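Local coordinates for protein N(G),N(G)-dimethylarginine dimethylaminohydrolase (Pseudomonas aeruginosa, PDB 1H70) that hydrolyses N(omega),N(omega)-dimethyl-L-arginine and N(omega)-monomethyl-L-arginine, both inhibitors of nitric oxide synthase, to L-citrulline and dimethylamine or methylamine, at residues Q44-D49 with R232-D237; C75-R80 with A144-H149; F126-S131 with R140-I145; A169-E172 with L176-A179. The protein carries 1 engineered substitution. All coordinates share one frame; numbering follows the deposited sequence.

Interaction 1: residues Q44-D49 with R232-D237; sequences QTCDVD and RVIEVD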
# COMPACT_ATOMS: atom_id res chain seq x y z
N GLN A 44 -1.23 -15.03 7.70
CA GLN A 44 -1.13 -15.83 8.91
C GLN A 44 0.13 -16.70 8.94
O GLN A 44 0.47 -17.24 10.00
CB GLN A 44 -2.35 -16.76 9.02
CG GLN A 44 -3.64 -16.12 9.51
CD GLN A 44 -4.81 -17.11 9.51
OE1 GLN A 44 -5.02 -17.85 10.50
NE2 GLN A 44 -5.58 -17.10 8.48
N THR A 45 0.82 -16.83 7.80
CA THR A 45 2.06 -17.61 7.73
C THR A 45 3.30 -16.76 7.79
O THR A 45 4.42 -17.28 7.67
CB THR A 45 2.14 -18.47 6.44
OG1 THR A 45 2.38 -17.65 5.28
CG2 THR A 45 0.82 -19.19 6.18
N CYS A 46 3.14 -15.46 8.03
CA CYS A 46 4.29 -14.55 8.01
C CYS A 46 4.80 -14.09 9.37
O CYS A 46 5.46 -13.09 9.46
CB CYS A 46 3.97 -13.33 7.13
SG CYS A 46 3.59 -13.73 5.41
N ASP A 47 4.49 -14.80 10.45
CA ASP A 47 4.98 -14.46 11.78
C ASP A 47 4.62 -13.05 12.24
O ASP A 47 5.42 -12.35 12.85
CB ASP A 47 6.47 -14.75 11.88
CG ASP A 47 6.73 -16.22 11.65
OD1 ASP A 47 5.77 -17.02 11.80
OD2 ASP A 47 7.83 -16.61 11.27
N VAL A 48 3.37 -12.66 11.99
CA VAL A 48 2.89 -11.36 12.45
C VAL A 48 1.54 -11.58 13.12
O VAL A 48 0.91 -12.62 12.88
CB VAL A 48 2.65 -10.40 11.27
CG1 VAL A 48 3.96 -9.97 10.63
CG2 VAL A 48 1.76 -11.06 10.18
N ASP A 49 1.09 -10.69 14.01
CA ASP A 49 -0.30 -10.87 14.44
C ASP A 49 -1.12 -9.96 13.55
O ASP A 49 -0.58 -9.01 12.98
CB ASP A 49 -0.61 -10.75 15.93
CG ASP A 49 0.05 -9.61 16.54
OD1 ASP A 49 -0.17 -8.54 15.92
OD2 ASP A 49 0.73 -9.70 17.61
N ARG A 232 10.54 -16.21 0.08
CA ARG A 232 9.50 -17.22 0.03
C ARG A 232 8.30 -16.55 -0.62
O ARG A 232 7.67 -15.69 0.00
CB ARG A 232 9.10 -17.71 1.42
CG ARG A 232 10.20 -18.49 2.11
CD ARG A 232 9.82 -18.96 3.51
NE ARG A 232 8.66 -19.84 3.50
CZ ARG A 232 8.10 -20.32 4.60
NH1 ARG A 232 8.60 -20.02 5.79
NH2 ARG A 232 7.04 -21.12 4.52
N VAL A 233 8.00 -16.92 -1.86
CA VAL A 233 6.90 -16.25 -2.55
C VAL A 233 5.55 -16.92 -2.35
O VAL A 233 5.39 -18.13 -2.49
CB VAL A 233 7.23 -16.04 -4.04
CG1 VAL A 233 6.13 -15.25 -4.77
CG2 VAL A 233 8.58 -15.35 -4.18
N ILE A 234 4.56 -16.09 -1.98
CA ILE A 234 3.20 -16.56 -1.78
C ILE A 234 2.31 -15.88 -2.81
O ILE A 234 2.29 -14.66 -2.88
CB ILE A 234 2.69 -16.22 -0.37
CG1 ILE A 234 3.64 -16.77 0.69
CG2 ILE A 234 1.26 -16.75 -0.19
CD1 ILE A 234 3.33 -16.26 2.10
N GLU A 235 1.57 -16.65 -3.62
CA GLU A 235 0.71 -16.05 -4.63
C GLU A 235 -0.73 -16.06 -4.17
O GLU A 235 -1.23 -17.10 -3.70
CB GLU A 235 0.79 -16.83 -5.97
CG GLU A 235 2.13 -16.71 -6.66
CD GLU A 235 2.24 -17.65 -7.87
OE1 GLU A 235 2.07 -17.22 -9.02
OE2 GLU A 235 2.50 -18.83 -7.64
N VAL A 236 -1.38 -14.90 -4.26
CA VAL A 236 -2.78 -14.76 -3.87
C VAL A 236 -3.55 -14.10 -5.01
O VAL A 236 -3.16 -13.03 -5.48
CB VAL A 236 -2.94 -13.87 -2.60
CG1 VAL A 236 -4.43 -13.63 -2.30
CG2 VAL A 236 -2.30 -14.52 -1.40
N ASP A 237 -4.65 -14.70 -5.45
CA ASP A 237 -5.39 -14.07 -6.56
C ASP A 237 -6.11 -12.83 -6.04
O ASP A 237 -6.86 -12.94 -5.07
CB ASP A 237 -6.38 -15.09 -7.15
CG ASP A 237 -7.10 -14.60 -8.40
OD1 ASP A 237 -6.80 -13.52 -8.97
OD2 ASP A 237 -8.01 -15.33 -8.89
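Ile-234 reaches out of strand 232-236 with one methyl and touches Thr-45 and Cys-46 in the loop that follows helix 29-43. The two backbones stay well apart, with the CA atoms of Thr-45 and Ile-234 still 9.6 Å from each other, and no hydrogen bond links the segments.

The apolar part is the meeting of Ile-234 with sulfur: its CD1 lies 4.2 Å from SG of Cys-46, a loose van der Waals approach to a buried thiol. The ethyl branch of Ile-234 is drawn out straight (chi2 170°), which carries CD1 across to the loop while CG2 stays back near its own strand. The same isoleucine also packs on Ala-42 of helix 29-43.

The mixed part sits beside it. OG1 of Thr-45 is 3.6 Å from Ile-234 CD1, and the two side chains pass alongside each other in opposite directions. This oxygen is hydrogen-bonded to the carbonyl of Ala-42, near the end of helix 29-43, so the methyl rests against a hydroxyl that is already engaged.

Charges play a peripheral role. Asp-47 OD2 and Arg-232 NH1 are 6.5 Å apart, too far for a salt bridge; Asp-47 pairs with Arg-212 on the adjoining strand 212-216, and Cys-46 O accepts a bond from Asn-210.

What results is a small closure, 88 Å² in all, between the loop after helix 29-43 and an outermost strand of a three-stranded mixed sheet, one of the sheets of the alpha/beta propeller (pentein) fold.

Interaction 2: residues C75-R80 with A144-H149; sequences CAIITR and AILEKH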
# COMPACT_ATOMS: atom_id res chain seq x y z
N CYS A 75 6.12 6.40 14.88
CA CYS A 75 4.81 7.02 15.02
C CYS A 75 3.88 6.60 13.90
O CYS A 75 4.30 5.94 12.96
CB CYS A 75 4.92 8.55 14.97
SG CYS A 75 5.47 9.15 13.35
N ALA A 76 2.61 6.99 14.03
CA ALA A 76 1.62 6.75 12.99
C ALA A 76 1.08 8.14 12.60
O ALA A 76 0.87 9.00 13.46
CB ALA A 76 0.48 5.87 13.43
N ILE A 77 0.88 8.32 11.31
CA ILE A 77 0.36 9.58 10.79
C ILE A 77 -0.93 9.28 10.06
O ILE A 77 -0.90 8.58 9.04
CB ILE A 77 1.35 10.21 9.78
CG1 ILE A 77 2.76 10.34 10.36
CG2 ILE A 77 0.89 11.59 9.35
CD1 ILE A 77 3.74 9.21 9.95
N ILE A 78 -2.04 9.79 10.57
CA ILE A 78 -3.32 9.65 9.90
C ILE A 78 -3.26 10.59 8.72
O ILE A 78 -2.87 11.75 8.87
CB ILE A 78 -4.46 10.06 10.84
CG1 ILE A 78 -4.44 9.22 12.11
CG2 ILE A 78 -5.83 9.93 10.16
CD1 ILE A 78 -4.61 7.75 11.90
N THR A 79 -3.63 10.10 7.55
CA THR A 79 -3.52 10.91 6.35
C THR A 79 -4.77 11.75 6.12
O THR A 79 -5.55 12.02 7.05
CB THR A 79 -3.20 10.02 5.14
OG1 THR A 79 -4.29 9.12 4.90
CG2 THR A 79 -1.94 9.15 5.40
N ARG A 80 -4.96 12.22 4.89
CA ARG A 80 -6.10 13.03 4.51
C ARG A 80 -6.38 12.76 3.03
O ARG A 80 -5.90 13.47 2.14
CB ARG A 80 -5.80 14.51 4.76
CG ARG A 80 -7.04 15.41 4.64
CD ARG A 80 -6.88 16.74 5.43
NE ARG A 80 -8.05 17.59 5.24
CZ ARG A 80 -8.25 18.38 4.19
NH1 ARG A 80 -7.34 18.48 3.23
NH2 ARG A 80 -9.36 19.12 4.12
N ALA A 144 7.68 16.81 7.10
CA ALA A 144 8.00 17.54 8.34
C ALA A 144 7.77 16.67 9.58
O ALA A 144 8.58 16.68 10.52
CB ALA A 144 7.21 18.85 8.43
N ILE A 145 6.68 15.89 9.57
CA ILE A 145 6.39 15.00 10.70
C ILE A 145 7.45 13.93 10.81
O ILE A 145 7.96 13.64 11.90
CB ILE A 145 5.01 14.37 10.53
CG1 ILE A 145 3.91 15.41 10.70
CG2 ILE A 145 4.81 13.27 11.58
CD1 ILE A 145 2.55 14.95 10.12
N LEU A 146 7.78 13.31 9.68
CA LEU A 146 8.82 12.28 9.65
C LEU A 146 10.12 12.86 10.20
O LEU A 146 10.80 12.21 10.99
CB LEU A 146 9.04 11.73 8.24
CG LEU A 146 7.87 10.89 7.69
CD1 LEU A 146 7.97 10.61 6.18
CD2 LEU A 146 7.80 9.56 8.43
N GLU A 147 10.47 14.08 9.78
CA GLU A 147 11.72 14.70 10.27
C GLU A 147 11.68 14.95 11.78
O GLU A 147 12.70 14.76 12.45
CB GLU A 147 12.05 15.96 9.48
CG GLU A 147 12.55 15.63 8.08
CD GLU A 147 12.88 16.83 7.20
OE1 GLU A 147 12.65 17.99 7.58
OE2 GLU A 147 13.37 16.57 6.08
N LYS A 148 10.53 15.36 12.32
CA LYS A 148 10.33 15.60 13.76
C LYS A 148 10.66 14.32 14.54
O LYS A 148 11.18 14.35 15.67
CB LYS A 148 8.89 16.07 14.04
CG LYS A 148 8.52 16.16 15.52
CD LYS A 148 7.02 16.03 15.78
CE LYS A 148 6.73 15.72 17.25
NZ LYS A 148 5.26 15.69 17.54
N HIS A 149 10.41 13.19 13.89
CA HIS A 149 10.67 11.88 14.48
C HIS A 149 12.00 11.24 14.04
O HIS A 149 12.23 10.06 14.30
CB HIS A 149 9.50 10.93 14.18
CG HIS A 149 8.27 11.35 14.91
ND1 HIS A 149 8.02 10.96 16.20
CD2 HIS A 149 7.26 12.18 14.56
CE1 HIS A 149 6.88 11.50 16.61
NE2 HIS A 149 6.40 12.25 15.63
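This is a helix-on-sheet contact made wholly by side chains: Cys-75, just before strand 76-78, and Ile-77 within it meet Ile-145 and Leu-146 in the last turns of helix 136-148 and His-149 just after it. Cys-75 lies flat over one face of the His-149 imidazole. Its SG is 3.9 Å from the ring centroid and only 15° off the ring normal, a sulfur-aromatic contact, and its CB forms a CH-pi contact with the same ring at 4.0 Å. The thiol is swung between the backbone N and the carbonyl carbon (chi1 65°), which lays the whole CB-SG bond across the ring. Further along, Ile-77 and Ile-145 lie side by side, pointing in opposite directions, CG1 of Ile-77 being 3.8 Å from CG2 of Ile-145 and CG2 of Ile-77 equally close to CD1 of Ile-145. CD1 of Ile-77 ends more loosely, 4.3 Å from Leu-146 CD2.

NE2 of His-149 is hydrogen-bonded to Glu-106, which also forms a salt bridge with Lys-148 and so should help hold the imidazole's rotation. Glu-106 belongs to strand 105-107, the parallel neighbour of strand 76-78, whose other flank is strand 69-71; helix 89-100 packs on Ala-76 and Ile-78.

Interaction 3: residues F126-S131 with R140-I145; sequences FYIGES and RQMIAI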
# COMPACT_ATOMS: atom_id res chain seq x y z
N PHE A 126 11.39 7.80 3.38
CA PHE A 126 10.04 7.61 2.82
C PHE A 126 9.88 8.36 1.52
O PHE A 126 9.95 9.59 1.50
CB PHE A 126 8.97 8.05 3.83
CG PHE A 126 8.90 7.17 5.06
CD1 PHE A 126 9.81 7.33 6.09
CD2 PHE A 126 7.95 6.18 5.16
CE1 PHE A 126 9.74 6.50 7.23
CE2 PHE A 126 7.87 5.36 6.27
CZ PHE A 126 8.79 5.52 7.30
N TYR A 127 9.68 7.63 0.41
CA TYR A 127 9.49 8.27 -0.89
C TYR A 127 8.00 8.52 -1.04
O TYR A 127 7.20 7.60 -0.86
CB TYR A 127 9.93 7.38 -2.06
CG TYR A 127 11.41 7.14 -2.09
CD1 TYR A 127 11.94 6.03 -1.47
CD2 TYR A 127 12.26 8.02 -2.73
CE1 TYR A 127 13.32 5.78 -1.47
CE2 TYR A 127 13.65 7.79 -2.75
CZ TYR A 127 14.15 6.67 -2.10
OH TYR A 127 15.54 6.41 -2.12
N ILE A 128 7.65 9.76 -1.36
CA ILE A 128 6.26 10.17 -1.47
C ILE A 128 5.89 10.68 -2.86
O ILE A 128 6.43 11.70 -3.31
CB ILE A 128 5.98 11.30 -0.46
CG1 ILE A 128 6.32 10.90 0.97
CG2 ILE A 128 4.50 11.71 -0.56
CD1 ILE A 128 6.15 12.06 1.96
N GLY A 129 4.97 9.99 -3.54
CA GLY A 129 4.57 10.43 -4.88
C GLY A 129 3.61 11.62 -4.88
O GLY A 129 2.72 11.74 -4.02
N GLU A 130 3.81 12.53 -5.84
CA GLU A 130 2.93 13.68 -6.01
C GLU A 130 1.91 13.20 -7.04
O GLU A 130 2.23 13.11 -8.22
CB GLU A 130 3.65 14.93 -6.51
CG GLU A 130 2.70 16.12 -6.76
CD GLU A 130 3.42 17.33 -7.32
OE1 GLU A 130 4.40 17.16 -8.07
OE2 GLU A 130 3.01 18.48 -7.00
N SER A 131 0.70 12.88 -6.60
CA SER A 131 -0.30 12.33 -7.53
C SER A 131 -1.60 13.11 -7.49
O SER A 131 -1.66 14.22 -6.94
CB SER A 131 -0.58 10.88 -7.11
OG SER A 131 -1.18 10.90 -5.82
N ARG A 140 4.57 17.76 1.94
CA ARG A 140 5.35 18.65 2.81
C ARG A 140 5.06 18.39 4.29
O ARG A 140 5.97 18.25 5.09
CB ARG A 140 5.01 20.10 2.48
CG ARG A 140 5.80 21.13 3.31
CD ARG A 140 5.21 22.53 3.24
NE ARG A 140 3.98 22.65 4.01
CZ ARG A 140 3.94 22.78 5.33
NH1 ARG A 140 5.08 22.76 6.02
NH2 ARG A 140 2.78 22.91 5.96
N GLN A 141 3.77 18.34 4.64
CA GLN A 141 3.37 18.11 6.01
C GLN A 141 3.90 16.76 6.49
O GLN A 141 4.40 16.66 7.61
CB GLN A 141 1.85 18.18 6.14
CG GLN A 141 1.32 19.59 6.19
CD GLN A 141 -0.17 19.58 6.38
OE1 GLN A 141 -0.67 18.81 7.19
NE2 GLN A 141 -0.88 20.39 5.60
N MET A 142 3.79 15.74 5.65
CA MET A 142 4.27 14.40 6.01
C MET A 142 5.79 14.40 6.19
O MET A 142 6.31 13.81 7.14
CB MET A 142 3.85 13.37 4.95
CG MET A 142 4.30 11.95 5.27
SD MET A 142 3.41 11.26 6.69
CE MET A 142 1.81 10.88 5.94
N ILE A 143 6.52 15.03 5.28
CA ILE A 143 7.99 15.03 5.44
C ILE A 143 8.38 15.73 6.75
O ILE A 143 9.28 15.26 7.47
CB ILE A 143 8.70 15.66 4.22
CG1 ILE A 143 8.58 14.67 3.03
CG2 ILE A 143 10.17 15.94 4.53
CD1 ILE A 143 8.82 15.28 1.68
N ALA A 144 7.68 16.81 7.10
CA ALA A 144 8.00 17.54 8.34
C ALA A 144 7.77 16.67 9.58
O ALA A 144 8.58 16.68 10.52
CB ALA A 144 7.21 18.85 8.43
N ILE A 145 6.68 15.89 9.57
CA ILE A 145 6.39 15.00 10.70
C ILE A 145 7.45 13.93 10.81
O ILE A 145 7.96 13.64 11.90
CB ILE A 145 5.01 14.37 10.53
CG1 ILE A 145 3.91 15.41 10.70
CG2 ILE A 145 4.81 13.27 11.58
CD1 ILE A 145 2.55 14.95 10.12
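Ile-128, on strand 125-130, faces helix 136-148, and its terminal methyl CD1 meets Met-142 and Ile-143, two consecutive helix residues. Both helix side chains run aslant to the isoleucine, and CD1 touches them near their base, at CB and CG of Met-142 and CG1 of Ile-143. On the methionine CD1 lies 3.8 Å from CG of Met-142 and 4.0 Å from CB of the same residue. On the isoleucine it is 3.7 Å from CG1 of Ile-143, whose own CD1 stays at 4.2 Å.

Met-142 starts out with CG anti to its N (chi1 -179°), then folds at both following bonds (chi2 70°, chi3 76°). Its first two carbons therefore face Ile-128 while the sulfur and CE turn off toward the neighbouring sheet. Ile-143 sets off at an angle to the strand, yet its extended ethyl branch (chi2 162°) still brings CG1 to the methyl; the side chain of Ile-143 also touches Val-155 of strand 152-157. Ala-139, one turn earlier in the helix, adds to the surface under Ile-128.

These elements form a beta-alpha-beta crossover, with strands 125-130 and 152-157 parallel and the helix laid over them. With no hydrogen bond, charge or aromatic ring at the interface, its cohesion must come from dispersion and from burying aliphatic surface, 113 Å² between the segments.

Interaction 4: residues A169-E172 with L176-A179; sequences AYLE and LLAA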
# COMPACT_ATOMS: atom_id res chain seq x y z
N ALA A 169 7.62 -1.28 -5.62
CA ALA A 169 7.59 -2.06 -4.39
C ALA A 169 8.98 -2.34 -3.90
O ALA A 169 9.79 -2.92 -4.64
CB ALA A 169 6.86 -3.40 -4.58
N TYR A 170 9.26 -1.98 -2.66
CA TYR A 170 10.57 -2.26 -2.06
C TYR A 170 10.53 -3.55 -1.29
O TYR A 170 9.70 -3.72 -0.42
CB TYR A 170 11.02 -1.10 -1.17
CG TYR A 170 12.43 -1.30 -0.61
CD1 TYR A 170 13.51 -1.47 -1.45
CD2 TYR A 170 12.66 -1.34 0.77
CE1 TYR A 170 14.79 -1.64 -0.96
CE2 TYR A 170 13.94 -1.52 1.28
CZ TYR A 170 15.00 -1.67 0.41
OH TYR A 170 16.28 -1.85 0.90
N LEU A 171 11.41 -4.52 -1.64
CA LEU A 171 11.42 -5.81 -1.00
C LEU A 171 12.61 -6.04 -0.03
O LEU A 171 13.00 -7.19 0.23
CB LEU A 171 11.44 -6.89 -2.08
CG LEU A 171 10.41 -6.77 -3.21
CD1 LEU A 171 10.58 -7.94 -4.17
CD2 LEU A 171 8.99 -6.73 -2.66
N GLU A 172 13.11 -4.96 0.55
CA GLU A 172 14.24 -5.00 1.48
C GLU A 172 15.50 -5.46 0.73
O GLU A 172 15.43 -5.91 -0.42
CB GLU A 172 13.94 -5.91 2.69
CG GLU A 172 12.81 -5.41 3.59
CD GLU A 172 12.92 -3.93 3.95
OE1 GLU A 172 13.98 -3.50 4.46
OE2 GLU A 172 11.92 -3.21 3.78
N LEU A 176 14.33 -3.57 -5.62
CA LEU A 176 13.18 -2.72 -5.93
C LEU A 176 12.41 -3.16 -7.17
O LEU A 176 12.97 -3.22 -8.25
CB LEU A 176 13.68 -1.28 -6.16
CG LEU A 176 12.59 -0.22 -6.47
CD1 LEU A 176 11.67 -0.00 -5.24
CD2 LEU A 176 13.23 1.14 -6.86
N LEU A 177 11.11 -3.45 -7.04
CA LEU A 177 10.30 -3.75 -8.23
C LEU A 177 9.90 -2.41 -8.87
O LEU A 177 9.48 -1.49 -8.17
CB LEU A 177 8.99 -4.50 -7.88
CG LEU A 177 9.11 -5.85 -7.16
CD1 LEU A 177 7.74 -6.47 -6.98
CD2 LEU A 177 10.02 -6.81 -7.96
N ALA A 178 10.05 -2.29 -10.18
CA ALA A 178 9.68 -1.05 -10.86
C ALA A 178 9.07 -1.30 -12.23
O ALA A 178 9.52 -2.17 -13.00
CB ALA A 178 10.85 -0.09 -11.01
N ALA A 179 8.00 -0.54 -12.48
CA ALA A 179 7.29 -0.57 -13.74
C ALA A 179 7.10 0.83 -14.29
O ALA A 179 7.13 1.83 -13.57
CB ALA A 179 5.91 -1.21 -13.58
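The phenol ring of Tyr-170 meets Leu-176 at its edge, where CD1 of the leucine lies near the ring plane. One face of the ring is occupied by the chain's own backbone: N of Glu-172 sits 3.5 Å above the plane, over the centre, as the chain turns away from strand 168-170. The hydroxyl is tied to the backbone N of Asn-174, so the ring is held at its face and at its far end.

Tyr-170 and Leu-176 form a non-hydrogen-bonded antiparallel pair, with side chains on the same face of the sheet. Here Leu-176, its CG anti to N (chi1 -179°), reaches across to the partner strand and brings CD1 to 3.5 Å from Ala-169 O. On the reverse face CB of Ala-169 packs 4.0 Å from CD1 of Leu-177, and Leu-171 crosses from the turn to place its CD1 3.9 Å from Leu-177 CG.

Ala-169 and Leu-177 are the hydrogen-bonded pair. Leu-177 N gives to Ala-169 O at 2.8 Å and 162°, while the return bond from Ala-169 N to Leu-177 O is longer and more bent, 3.2 Å and 151°.

Next to the hairpin, strand 192-195 bonds to Leu-176 from the other flank. Two backbone bonds thus fix the register of the hairpin of strands 168-170 and 175-178. They lie among largely buried side chains, with Leu-176 CD1 against the acceptor Ala-169 O, which probably keeps water from them.

Interaction 1 spans the longest sequence separation of the four, and the other three are nested inside it. Interactions 2 and 3 are immediate neighbours, with centres about 9 Å apart: both use helix 136-148, share Ala-144 and Ile-145, and touch where Met-142 CE packs 3.6 Å from Ile-77 CG2, so that one helix bridges two successive three-stranded sheets. Interaction 4 follows in the chain, about 19 Å from interaction 3 between centres, in the next sheet. Interaction 1 lies about 29 Å from interaction 3, across the chain's centre, on the sheet of strands 207-209, 212-216 and 232-236. Together they sample sheets arranged as blades round the substrate pocket, as in the pentein fold.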